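Local coordinates for protein Beta/alpha-amylase (Paenibacillus polymyxa, PDB 3VOC) that hydrolyses alpha-1,4-glucosidic bonds of starch, its family 14 beta-amylase domain, described here, cutting maltose units from the non-reducing chain ends, at residues W175-R180 / N334-S339; W285-P290 / P338-D343; Y303-L308 / V342-S347; T322-S327 / E374-F379. All coordinates share one frame; numbering follows the deposited sequence. Where two conformers were deposited one is given.

Contact 1: residues W175-R180 / N334-S339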
loop_
_atom_site.group_PDB
_atom_site.type_symbol
_atom_site.label_atom_id
_atom_site.label_comp_id
_atom_site.label_asym_id
_atom_site.label_seq_id
_atom_site.Cartn_x
_atom_site.Cartn_y
_atom_site.Cartn_z
ATOM N N TRP A 175 -17.328 4.340 7.752
ATOM C CA TRP A 175 -16.183 4.363 8.666
ATOM C C TRP A 175 -15.831 5.797 9.055
ATOM O O TRP A 175 -15.868 6.687 8.222
ATOM C CB TRP A 175 -14.965 3.699 8.017
ATOM C CG TRP A 175 -13.726 3.803 8.839
ATOM C CD1 TRP A 175 -13.332 2.949 9.826
ATOM C CD2 TRP A 175 -12.731 4.839 8.774
ATOM N NE1 TRP A 175 -12.145 3.390 10.384
ATOM C CE2 TRP A 175 -11.755 4.543 9.753
ATOM C CE3 TRP A 175 -12.577 5.994 7.992
ATOM C CZ2 TRP A 175 -10.625 5.354 9.964
ATOM C CZ3 TRP A 175 -11.449 6.804 8.201
ATOM C CH2 TRP A 175 -10.491 6.477 9.181
ATOM N N SER A 176 -15.487 6.002 10.325
ATOM C CA SER A 176 -14.778 7.214 10.748
ATOM C C SER A 176 -13.728 6.845 11.787
ATOM O O SER A 176 -13.882 5.880 12.541
ATOM C CB SER A 176 -15.749 8.277 11.297
ATOM O OG SER A 176 -16.445 7.766 12.410
ATOM N N TYR A 177 -12.635 7.597 11.807
ATOM C CA TYR A 177 -11.553 7.336 12.745
ATOM C C TYR A 177 -12.126 7.486 14.168
ATOM O O TYR A 177 -12.956 8.368 14.389
ATOM C CB TYR A 177 -10.435 8.341 12.484
ATOM C CG TYR A 177 -9.177 8.121 13.289
ATOM C CD1 TYR A 177 -8.253 7.132 12.920
ATOM C CD2 TYR A 177 -8.894 8.918 14.407
ATOM C CE1 TYR A 177 -7.093 6.931 13.652
ATOM C CE2 TYR A 177 -7.717 8.736 15.151
ATOM C CZ TYR A 177 -6.825 7.735 14.758
ATOM O OH TYR A 177 -5.673 7.521 15.468
ATOM N N PRO A 178 -11.724 6.620 15.122
ATOM C CA PRO A 178 -10.755 5.518 15.050
ATOM C C PRO A 178 -11.400 4.132 14.891
ATOM O O PRO A 178 -10.954 3.180 15.522
ATOM C CB PRO A 178 -10.081 5.601 16.419
ATOM C CG PRO A 178 -11.269 5.965 17.362
ATOM C CD PRO A 178 -12.242 6.784 16.499
ATOM N N GLY A 179 -12.439 4.027 14.067
ATOM C CA GLY A 179 -13.118 2.742 13.837
ATOM C C GLY A 179 -12.117 1.700 13.359
ATOM O O GLY A 179 -11.200 2.006 12.583
ATOM N N ARG A 180 -12.255 0.468 13.831
ATOM C CA ARG A 180 -11.306 -0.571 13.415
ATOM C C ARG A 180 -11.519 -0.932 11.953
ATOM O O ARG A 180 -10.672 -1.587 11.341
ATOM C CB ARG A 180 -11.409 -1.832 14.281
ATOM C CG ARG A 180 -12.752 -2.505 14.211
ATOM C CD ARG A 180 -12.697 -4.042 14.222
ATOM N NE ARG A 180 -14.068 -4.465 13.948
ATOM C CZ ARG A 180 -14.459 -5.263 12.963
ATOM N NH1 ARG A 180 -13.574 -5.863 12.168
ATOM N NH2 ARG A 180 -15.754 -5.492 12.801
ATOM N N ASN A 334 -8.580 6.212 20.821
ATOM C CA ASN A 334 -7.893 5.916 19.547
ATOM C C ASN A 334 -6.984 4.698 19.608
ATOM O O ASN A 334 -6.761 4.009 18.582
ATOM C CB ASN A 334 -7.105 7.138 19.065
ATOM C CG ASN A 334 -8.006 8.328 18.788
ATOM O OD1 ASN A 334 -9.211 8.169 18.563
ATOM N ND2 ASN A 334 -7.435 9.521 18.794
ATOM N N TYR A 335 -6.466 4.449 20.814
ATOM C CA TYR A 335 -5.547 3.360 21.094
ATOM C C TYR A 335 -4.469 3.279 20.018
ATOM O O TYR A 335 -4.254 2.232 19.405
ATOM C CB TYR A 335 -6.313 2.044 21.244
ATOM C CG TYR A 335 -7.177 1.995 22.485
ATOM C CD1 TYR A 335 -6.604 1.815 23.751
ATOM C CD2 TYR A 335 -8.560 2.151 22.399
ATOM C CE1 TYR A 335 -7.393 1.776 24.904
ATOM C CE2 TYR A 335 -9.365 2.105 23.546
ATOM C CZ TYR A 335 -8.774 1.909 24.787
ATOM O OH TYR A 335 -9.554 1.874 25.919
ATOM N N SER A 336 -3.795 4.408 19.812
ATOM C CA SER A 336 -2.912 4.593 18.660
ATOM C C SER A 336 -1.445 4.582 19.084
ATOM O O SER A 336 -1.017 5.424 19.864
ATOM C CB SER A 336 -3.248 5.917 17.960
ATOM O OG SER A 336 -2.319 6.193 16.931
ATOM N N LEU A 337 -0.676 3.642 18.541
ATOM C CA LEU A 337 0.736 3.514 18.883
ATOM C C LEU A 337 1.611 3.413 17.621
ATOM O O LEU A 337 2.309 2.420 17.433
ATOM C CB LEU A 337 0.948 2.300 19.801
ATOM C CG LEU A 337 0.308 2.376 21.191
ATOM C CD1 LEU A 337 0.259 0.987 21.844
ATOM C CD2 LEU A 337 1.053 3.395 22.084
ATOM N N PRO A 338 1.567 4.447 16.754
ATOM C CA PRO A 338 2.270 4.373 15.468
ATOM C C PRO A 338 3.771 4.272 15.594
ATOM O O PRO A 338 4.401 3.661 14.748
ATOM C CB PRO A 338 1.884 5.691 14.760
ATOM C CG PRO A 338 1.459 6.611 15.873
ATOM C CD PRO A 338 0.825 5.714 16.906
ATOM N N SER A 339 4.356 4.871 16.634
ATOM C CA SER A 339 5.810 4.834 16.774
ATOM C C SER A 339 6.287 3.420 17.132
ATOM O O SER A 339 7.273 2.927 16.580
ATOM C CB SER A 339 6.274 5.865 17.816
ATOM O OG SER A 339 7.678 5.851 17.918
#
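Tyr-177 and Pro-178 meet Asn-334 where two loops of the beta/alpha-barrel come together, one following strand 153-156 and the other leading into helix 338-352, with Leu-337 as its N-cap. Across the pair the contact is van der Waals packing. With CG anti to the backbone N (chi1 -174°), the Tyr-177 ring reaches along the opposing loop. Its CE2 lies 3.7 Å from CG of Asn-334, the two side chains crossing at about a right angle, the ring and amide planes 52° apart. The phenol OH ends 3.8 Å from CB of Ser-336, whose own hydroxyl is taken by His-284, a probable substrate-binding residue. Pro-178, joined by a cis peptide bond, has its CB over the centre of the Tyr-177 ring. Were Asn-334 cut back to an alanine, the Tyr-177 ring and Pro-178 would probably lose the amide that lies against both, opening a gap there. Polar bonds hold the first loop: NE1 of Trp-175 donates to O of Gly-179 at 2.8 Å, a carbonyl that also bonds NE1 of Trp-285. The tightest approach across the pair is OD1 of Asn-334 to CG of Pro-178, 3.2 Å.

Contact 2: residues W285-P290 / P338-D343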
loop_
_atom_site.group_PDB
_atom_site.type_symbol
_atom_site.label_atom_id
_atom_site.label_comp_id
_atom_site.label_asym_id
_atom_site.label_seq_id
_atom_site.Cartn_x
_atom_site.Cartn_y
_atom_site.Cartn_z
ATOM N N TRP A 285 -4.127 2.508 14.766
ATOM C CA TRP A 285 -5.172 2.750 15.769
ATOM C C TRP A 285 -5.861 1.456 16.200
ATOM O O TRP A 285 -5.832 0.462 15.469
ATOM C CB TRP A 285 -6.161 3.809 15.278
ATOM C CG TRP A 285 -6.906 3.507 14.007
ATOM C CD1 TRP A 285 -8.202 3.088 13.903
ATOM C CD2 TRP A 285 -6.432 3.679 12.656
ATOM N NE1 TRP A 285 -8.550 2.958 12.576
ATOM C CE2 TRP A 285 -7.487 3.321 11.794
ATOM C CE3 TRP A 285 -5.214 4.092 12.097
ATOM C CZ2 TRP A 285 -7.365 3.351 10.395
ATOM C CZ3 TRP A 285 -5.088 4.123 10.693
ATOM C CH2 TRP A 285 -6.161 3.749 9.868
ATOM N N GLN A 286 -6.446 1.459 17.401
ATOM C CA GLN A 286 -6.954 0.227 18.049
ATOM C C GLN A 286 -5.881 -0.841 18.297
ATOM O O GLN A 286 -6.192 -2.026 18.473
ATOM C CB GLN A 286 -8.150 -0.364 17.285
ATOM C CG GLN A 286 -9.268 0.645 17.010
ATOM C CD GLN A 286 -9.785 1.330 18.277
ATOM O OE1 GLN A 286 -9.507 0.896 19.395
ATOM N NE2 GLN A 286 -10.521 2.417 18.101
ATOM N N MET A 287 -4.614 -0.429 18.329
ATOM C CA MET A 287 -3.550 -1.376 18.600
ATOM C C MET A 287 -3.684 -1.968 20.005
ATOM O O MET A 287 -3.603 -3.185 20.166
ATOM C CB MET A 287 -2.159 -0.731 18.413
ATOM C CG MET A 287 -1.761 -0.550 16.935
ATOM S SD MET A 287 -0.235 0.411 16.800
ATOM C CE MET A 287 0.964 -0.757 17.467
ATOM N N ASN A 288 -3.892 -1.119 21.011
ATOM C CA ASN A 288 -3.948 -1.593 22.396
ATOM C C ASN A 288 -5.336 -1.479 23.041
ATOM O O ASN A 288 -5.444 -1.413 24.257
ATOM C CB ASN A 288 -2.889 -0.886 23.270
ATOM C CG ASN A 288 -3.092 0.603 23.320
ATOM O OD1 ASN A 288 -3.354 1.227 22.294
ATOM N ND2 ASN A 288 -2.967 1.194 24.514
ATOM N N ASN A 289 -6.384 -1.470 22.225
ATOM C CA ASN A 289 -7.751 -1.518 22.725
ATOM C C ASN A 289 -7.952 -2.841 23.472
ATOM O O ASN A 289 -7.735 -3.908 22.913
ATOM C CB ASN A 289 -8.743 -1.393 21.555
ATOM C CG ASN A 289 -10.195 -1.227 22.015
ATOM O OD1 ASN A 289 -10.905 -0.337 21.556
ATOM N ND2 ASN A 289 -10.640 -2.102 22.883
ATOM N N PRO A 290 -8.351 -2.775 24.756
ATOM C CA PRO A 290 -8.486 -4.028 25.523
ATOM C C PRO A 290 -9.508 -5.008 24.922
ATOM O O PRO A 290 -9.299 -6.227 24.980
ATOM C CB PRO A 290 -8.928 -3.553 26.913
ATOM C CG PRO A 290 -9.515 -2.184 26.700
ATOM C CD PRO A 290 -8.749 -1.590 25.537
ATOM N N PRO A 338 1.567 4.447 16.754
ATOM C CA PRO A 338 2.270 4.373 15.468
ATOM C C PRO A 338 3.771 4.272 15.594
ATOM O O PRO A 338 4.401 3.661 14.748
ATOM C CB PRO A 338 1.884 5.691 14.760
ATOM C CG PRO A 338 1.459 6.611 15.873
ATOM C CD PRO A 338 0.825 5.714 16.906
ATOM N N SER A 339 4.356 4.871 16.634
ATOM C CA SER A 339 5.810 4.834 16.774
ATOM C C SER A 339 6.287 3.420 17.132
ATOM O O SER A 339 7.273 2.927 16.580
ATOM C CB SER A 339 6.274 5.865 17.816
ATOM O OG SER A 339 7.678 5.851 17.918
ATOM N N THR A 340 5.578 2.770 18.057
ATOM C CA THR A 340 5.782 1.344 18.355
ATOM C C THR A 340 5.561 0.466 17.119
ATOM O O THR A 340 6.295 -0.482 16.887
ATOM C CB THR A 340 4.839 0.900 19.504
ATOM O OG1 THR A 340 5.290 1.484 20.739
ATOM C CG2 THR A 340 4.768 -0.636 19.647
ATOM N N LEU A 341 4.535 0.772 16.331
ATOM C CA LEU A 341 4.252 0.005 15.104
ATOM C C LEU A 341 5.419 0.094 14.115
ATOM O O LEU A 341 5.879 -0.936 13.587
ATOM C CB LEU A 341 2.939 0.473 14.460
ATOM C CG LEU A 341 2.496 -0.162 13.140
ATOM C CD1 LEU A 341 2.306 -1.671 13.294
ATOM C CD2 LEU A 341 1.198 0.521 12.673
ATOM N N VAL A 342 5.911 1.312 13.900
ATOM C CA VAL A 342 7.097 1.511 13.062
ATOM C C VAL A 342 8.274 0.681 13.583
ATOM O O VAL A 342 8.947 0.011 12.804
ATOM C CB VAL A 342 7.516 3.005 12.975
ATOM C CG1 VAL A 342 8.878 3.131 12.261
ATOM C CG2 VAL A 342 6.426 3.845 12.247
ATOM N N ASP A 343 8.522 0.736 14.899
ATOM C CA ASP A 343 9.610 -0.060 15.498
ATOM C C ASP A 343 9.413 -1.554 15.238
ATOM O O ASP A 343 10.347 -2.233 14.834
ATOM C CB ASP A 343 9.737 0.172 17.003
ATOM C CG ASP A 343 10.179 1.583 17.352
ATOM O OD1 ASP A 343 10.505 2.368 16.435
ATOM O OD2 ASP A 343 10.188 1.908 18.565
#
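Pro-338, in the first turn of helix 338-352, is where Met-287 first touches the helix: SD of Met-287 stands 4.4 Å from N of Pro-338. Met-287 belongs to the loop between strand 275-279 and helix 295-300 of the barrel, and its side chain alone bridges to the helix. Next along the helix, Thr-340 offers its methyl, CG2 lying 4.4 Å from CE of Met-287, while its hydroxyl is bonded to Asp-328. Leu-341 gives the closest touch, with its CB 3.8 Å from CE of Met-287 and 3.9 Å from SD of Met-287, so that the thioether end lies against the base of the leucine and not its branch. The methionine runs extended through chi2 and then bends at chi3 (69°), which turns the methyl along the helix from the level of Pro-338 toward Thr-340 and Leu-341. Both Met-287 and Leu-341 also touch Glu-297 of helix 295-300. At Val-342 the first helical turn closes, its N bonding to O of Pro-338 at 2.9 Å, and its side chain packs on Phe-321 of strand 318-321. With no hydrogen bond or charge pair between the segments, the fit depends on shape and on the burial of a sulfur and a few carbons; the flexible thioether supplies an apolar surface that follows the helix without demanding a particular bond direction.

Contact 3: residues Y303-L308 / V342-S347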
loop_
_atom_site.group_PDB
_atom_site.type_symbol
_atom_site.label_atom_id
_atom_site.label_comp_id
_atom_site.label_asym_id
_atom_site.label_seq_id
_atom_site.Cartn_x
_atom_site.Cartn_y
_atom_site.Cartn_z
ATOM N N TYR A 303 -2.288 -10.359 10.203
ATOM C CA TYR A 303 -2.373 -11.339 11.279
ATOM C C TYR A 303 -0.991 -11.626 11.865
ATOM O O TYR A 303 -0.852 -11.854 13.066
ATOM C CB TYR A 303 -3.017 -12.609 10.696
ATOM C CG TYR A 303 -2.870 -13.885 11.502
ATOM C CD1 TYR A 303 -3.480 -14.024 12.753
ATOM C CD2 TYR A 303 -2.140 -14.964 10.991
ATOM C CE1 TYR A 303 -3.364 -15.206 13.479
ATOM C CE2 TYR A 303 -2.008 -16.141 11.707
ATOM C CZ TYR A 303 -2.626 -16.254 12.946
ATOM O OH TYR A 303 -2.488 -17.420 13.648
ATOM N N ASP A 304 0.031 -11.602 11.017
ATOM C CA ASP A 304 1.366 -12.057 11.414
ATOM C C ASP A 304 2.379 -11.269 10.583
ATOM O O ASP A 304 2.622 -11.584 9.407
ATOM C CB ASP A 304 1.468 -13.594 11.202
ATOM C CG ASP A 304 2.855 -14.176 11.511
ATOM O OD1 ASP A 304 3.838 -13.425 11.674
ATOM O OD2 ASP A 304 2.956 -15.426 11.555
ATOM N N TYR A 305 2.974 -10.244 11.196
ATOM C CA TYR A 305 3.928 -9.408 10.471
ATOM C C TYR A 305 5.201 -10.176 10.113
ATOM O O TYR A 305 5.819 -9.899 9.086
ATOM C CB TYR A 305 4.307 -8.172 11.283
ATOM C CG TYR A 305 3.252 -7.101 11.340
ATOM C CD1 TYR A 305 2.742 -6.524 10.173
ATOM C CD2 TYR A 305 2.788 -6.635 12.562
ATOM C CE1 TYR A 305 1.777 -5.533 10.231
ATOM C CE2 TYR A 305 1.824 -5.644 12.627
ATOM C CZ TYR A 305 1.322 -5.100 11.458
ATOM O OH TYR A 305 0.367 -4.105 11.524
ATOM N N ASN A 306 5.605 -11.130 10.951
ATOM C CA ASN A 306 6.806 -11.915 10.616
ATOM C C ASN A 306 6.584 -12.619 9.275
ATOM O O ASN A 306 7.436 -12.602 8.400
ATOM C CB ASN A 306 7.141 -12.960 11.696
ATOM C CG ASN A 306 7.765 -12.350 12.948
ATOM O OD1 ASN A 306 8.742 -11.586 12.884
ATOM N ND2 ASN A 306 7.225 -12.716 14.100
ATOM N N ARG A 307 5.420 -13.242 9.129
ATOM C CA ARG A 307 5.123 -13.991 7.925
ATOM C C ARG A 307 4.926 -13.069 6.733
ATOM O O ARG A 307 5.341 -13.393 5.633
ATOM C CB ARG A 307 3.866 -14.826 8.115
ATOM C CG ARG A 307 3.781 -15.996 7.159
ATOM C CD ARG A 307 2.534 -16.798 7.472
ATOM N NE ARG A 307 1.379 -16.273 6.746
ATOM C CZ ARG A 307 0.117 -16.566 7.037
ATOM N NH1 ARG A 307 -0.163 -17.333 8.083
ATOM N NH2 ARG A 307 -0.868 -16.083 6.285
ATOM N N LEU A 308 4.253 -11.944 6.951
ATOM C CA LEU A 308 3.977 -11.017 5.855
ATOM C C LEU A 308 5.287 -10.458 5.311
ATOM O O LEU A 308 5.477 -10.368 4.088
ATOM C CB LEU A 308 3.077 -9.874 6.337
ATOM C CG LEU A 308 2.656 -8.840 5.272
ATOM C CD1 LEU A 308 1.848 -9.483 4.138
ATOM C CD2 LEU A 308 1.831 -7.755 5.913
ATOM N N VAL A 342 5.911 1.312 13.900
ATOM C CA VAL A 342 7.097 1.511 13.062
ATOM C C VAL A 342 8.274 0.681 13.583
ATOM O O VAL A 342 8.947 0.011 12.804
ATOM C CB VAL A 342 7.516 3.005 12.975
ATOM C CG1 VAL A 342 8.878 3.131 12.261
ATOM C CG2 VAL A 342 6.426 3.845 12.247
ATOM N N ASP A 343 8.522 0.736 14.899
ATOM C CA ASP A 343 9.610 -0.060 15.498
ATOM C C ASP A 343 9.413 -1.554 15.238
ATOM O O ASP A 343 10.347 -2.233 14.834
ATOM C CB ASP A 343 9.737 0.172 17.003
ATOM C CG ASP A 343 10.179 1.583 17.352
ATOM O OD1 ASP A 343 10.505 2.368 16.435
ATOM O OD2 ASP A 343 10.188 1.908 18.565
ATOM N N THR A 344 8.190 -2.038 15.454
ATOM C CA THR A 344 7.862 -3.452 15.239
ATOM C C THR A 344 8.161 -3.888 13.809
ATOM O O THR A 344 8.943 -4.813 13.592
ATOM C CB THR A 344 6.388 -3.745 15.592
ATOM O OG1 THR A 344 6.187 -3.484 16.987
ATOM C CG2 THR A 344 6.045 -5.227 15.302
ATOM N N VAL A 345 7.564 -3.205 12.840
ATOM C CA VAL A 345 7.700 -3.567 11.431
ATOM C C VAL A 345 9.151 -3.426 10.996
ATOM O O VAL A 345 9.720 -4.334 10.354
ATOM C CB VAL A 345 6.761 -2.711 10.536
ATOM C CG1 VAL A 345 7.144 -2.827 9.049
ATOM C CG2 VAL A 345 5.299 -3.103 10.764
ATOM N N SER A 346 9.758 -2.307 11.379
ATOM C CA SER A 346 11.158 -2.037 11.021
ATOM C C SER A 346 12.134 -3.077 11.583
ATOM O O SER A 346 13.023 -3.534 10.861
ATOM C CB SER A 346 11.579 -0.617 11.444
ATOM O OG SER A 346 10.797 0.379 10.790
ATOM N N SER A 347 11.973 -3.432 12.857
ATOM C CA SER A 347 12.815 -4.466 13.502
ATOM C C SER A 347 12.709 -5.820 12.801
ATOM O O SER A 347 13.715 -6.507 12.596
ATOM C CB SER A 347 12.415 -4.665 14.966
ATOM O OG SER A 347 12.871 -3.588 15.764
#
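With chi1 at -75°, Tyr-305 sets its CG anti to its own carbonyl carbon and sends the ring across to helix 338-352, where Val-345, its CG1 anti to the backbone N (chi1 166°), presents its other methyl, CG2. That methyl sits over the centre of the ring face, 4.3 Å from the centroid of the Tyr-305 ring and 10° off the normal, a CH-pi contact. Thr-344 adds its own methyl from an oblique direction, CG2 coming 4.5 Å from CD2 of Tyr-305, while the threonine hydroxyl is bonded back to O of Thr-340. The ring's far end is fixed too, for the OH of Tyr-305 hydrogen-bonds to Glu-297; the phenol is thus held by a polar bond at its tip as well as by a methyl on its face.

Each helix is stabilised separately. Asp-304 is the N-cap of helix 305-315, its OD1 accepting from N of Arg-307 at 3.0 Å, met from above the carboxylate plane. On the other helix, O of Val-342 receives both N and OG of Ser-346, from opposite faces of its plane, the hydroxyl at 2.8 Å from that oxygen. Val-345 also touches Leu-319 and Phe-321 of strand 318-321, which lies between the two helices in sequence. Two outer helices packed side by side over the strand that joins them are characteristic of the beta/alpha-barrel of this glycosidase family.

Contact 4: residues T322-S327 / E374-F379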
loop_
_atom_site.group_PDB
_atom_site.type_symbol
_atom_site.label_atom_id
_atom_site.label_comp_id
_atom_site.label_asym_id
_atom_site.label_seq_id
_atom_site.Cartn_x
_atom_site.Cartn_y
_atom_site.Cartn_z
ATOM N N THR A 322 5.112 3.389 6.722
ATOM C CA THR A 322 4.613 4.749 6.874
ATOM C C THR A 322 4.404 5.072 8.353
ATOM O O THR A 322 4.731 4.252 9.225
ATOM C CB THR A 322 3.299 4.918 6.064
ATOM O OG1 THR A 322 2.817 6.252 6.208
ATOM C CG2 THR A 322 2.236 3.939 6.545
ATOM N N CYS A 323 3.867 6.258 8.634
ATOM C CA CYS A 323 3.687 6.773 10.005
ATOM C C CYS A 323 4.983 7.112 10.735
ATOM O O CYS A 323 4.966 7.326 11.958
ATOM C CB CYS A 323 2.866 5.839 10.897
ATOM S SG CYS A 323 1.374 5.311 10.173
ATOM N N LEU A 324 6.086 7.207 9.991
ATOM C CA LEU A 324 7.379 7.535 10.588
ATOM C C LEU A 324 7.415 8.857 11.369
ATOM O O LEU A 324 8.269 9.047 12.255
ATOM C CB LEU A 324 8.484 7.520 9.529
ATOM C CG LEU A 324 9.209 6.184 9.392
ATOM C CD1 LEU A 324 8.296 5.095 8.818
ATOM C CD2 LEU A 324 10.429 6.368 8.489
ATOM N N GLU A 325 6.485 9.759 11.053
ATOM C CA GLU A 325 6.455 11.075 11.697
ATOM C C GLU A 325 5.662 11.130 13.003
ATOM O O GLU A 325 5.715 12.151 13.723
ATOM C CB GLU A 325 5.921 12.142 10.719
ATOM C CG GLU A 325 4.392 12.331 10.687
ATOM C CD GLU A 325 3.610 11.224 9.944
ATOM O OE1 GLU A 325 4.181 10.157 9.604
ATOM O OE2 GLU A 325 2.399 11.432 9.707
ATOM N N MET A 326 4.925 10.059 13.304
ATOM C CA MET A 326 3.960 10.063 14.416
ATOM C C MET A 326 4.524 9.532 15.729
ATOM O O MET A 326 5.420 8.688 15.732
ATOM C CB MET A 326 2.739 9.226 14.066
ATOM C CG MET A 326 1.806 9.869 13.096
ATOM S SD MET A 326 0.357 8.823 12.890
ATOM C CE MET A 326 -0.369 9.722 11.507
ATOM N N SER A 327 3.971 10.018 16.837
ATOM C CA SER A 327 4.374 9.566 18.173
ATOM C C SER A 327 3.342 8.617 18.756
ATOM O O SER A 327 2.180 8.624 18.349
ATOM C CB SER A 327 4.558 10.762 19.116
ATOM O OG SER A 327 5.561 11.639 18.651
ATOM N N GLU A 374 14.703 9.976 13.770
ATOM C CA GLU A 374 14.909 8.881 14.733
ATOM C C GLU A 374 14.698 7.511 14.073
ATOM O O GLU A 374 15.525 6.607 14.221
ATOM C CB GLU A 374 14.003 9.074 15.967
ATOM C CG GLU A 374 13.868 7.845 16.881
ATOM C CD GLU A 374 12.504 7.756 17.582
ATOM O OE1 GLU A 374 12.056 6.639 17.928
ATOM O OE2 GLU A 374 11.878 8.810 17.802
ATOM N N LYS A 375 13.605 7.371 13.324
ATOM C CA LYS A 375 13.279 6.098 12.708
ATOM C C LYS A 375 14.280 5.680 11.644
ATOM O O LYS A 375 14.804 4.554 11.687
ATOM C CB LYS A 375 11.835 6.097 12.146
ATOM C CG LYS A 375 10.739 6.349 13.234
ATOM C CD LYS A 375 10.950 5.468 14.468
ATOM C CE LYS A 375 9.747 5.559 15.447
ATOM N NZ LYS A 375 10.044 4.933 16.794
ATOM N N ILE A 376 14.575 6.582 10.707
ATOM C CA ILE A 376 15.480 6.223 9.601
ATOM C C ILE A 376 16.893 5.861 10.087
ATOM O O ILE A 376 17.541 5.016 9.485
ATOM C CB ILE A 376 15.491 7.282 8.436
ATOM C CG1 ILE A 376 15.967 8.659 8.920
ATOM C CG2 ILE A 376 14.090 7.384 7.806
ATOM C CD1 ILE A 376 16.010 9.732 7.811
ATOM N N THR A 377 17.350 6.490 11.176
ATOM C CA THR A 377 18.688 6.237 11.711
ATOM C C THR A 377 18.737 5.011 12.639
ATOM O O THR A 377 19.751 4.313 12.668
ATOM C CB THR A 377 19.285 7.457 12.474
ATOM O OG1 THR A 377 18.397 7.848 13.526
ATOM C CG2 THR A 377 19.514 8.649 11.528
ATOM N N LYS A 378 17.662 4.756 13.397
ATOM C CA LYS A 378 17.576 3.555 14.241
ATOM C C LYS A 378 17.564 2.291 13.385
ATOM O O LYS A 378 18.118 1.263 13.772
ATOM C CB LYS A 378 16.310 3.561 15.105
ATOM C CG LYS A 378 16.436 4.286 16.435
ATOM C CD LYS A 378 15.090 4.303 17.172
ATOM C CE LYS A 378 15.193 4.989 18.537
ATOM N NZ LYS A 378 13.856 5.070 19.232
ATOM N N PHE A 379 16.929 2.368 12.222
ATOM C CA PHE A 379 16.640 1.150 11.460
ATOM C C PHE A 379 17.320 1.035 10.101
ATOM O O PHE A 379 16.989 0.156 9.307
ATOM C CB PHE A 379 15.124 0.956 11.359
ATOM C CG PHE A 379 14.447 0.818 12.703
ATOM C CD1 PHE A 379 14.661 -0.318 13.489
ATOM C CD2 PHE A 379 13.607 1.822 13.182
ATOM C CE1 PHE A 379 14.061 -0.451 14.743
ATOM C CE2 PHE A 379 12.994 1.703 14.443
ATOM C CZ PHE A 379 13.220 0.555 15.222
#
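Leu-324 and Lys-375 set their side chains obliquely against each other, the leucine CG resting 3.8 Å from CB of Lys-375, so it is the aliphatic root of the lysine that packs. Leu-324 meets Ile-376 at about a right angle instead, its CD2 lying 3.9 Å from CG2 of Ile-376. The lysine chain bends at chi2 (-48°) and its amine leads away from Leu-324 toward OE1 of Glu-374, a salt bridge of 2.9 Å. That same oxygen takes NZ of Lys-378 at 2.7 Å, the two amines arriving from opposite faces of the carboxylate plane. Lys-375 has further partners in Asp-343, by a salt bridge, and in Ser-339. A methionine in place of Lys-375 would probably leave Asp-343 without its charged mate and deprive OE1 of Glu-374 of one of its two amines. The first segment is shaped by a type I beta turn from Cys-323 to Met-326 and starts at Thr-322, which probably binds substrate; Glu-325 receives the backbone N-H groups of Ala-361 and Leu-362. The turn follows barrel strand 318-321 and packs on helix 367-378, while helix 338-352 supplies the acid and hydroxyl for Lys-375.

Helix 338-352 and the loop entering it run through contacts 1, 2 and 3: contacts 1 and 2 share Pro-338 and Ser-339, contacts 2 and 3 share Val-342 and Asp-343. Contacts 1 and 2, with centres 8 Å apart, are also joined by a probable hydrogen bond from NE2 of Gln-286 to O of Pro-178 (2.7 Å). Contact 4 joins the same helix from another flank, through the salt bridge of OD1 of Asp-343 with NZ of Lys-375 (2.6 Å). The loops of contacts 1 and 4 border the substrate site, as inferred from relatives: Ser-336 bonds His-284, and Leu-324 lies about 6 Å, between nearest side-chain atoms, from Glu-359, the probable proton acceptor.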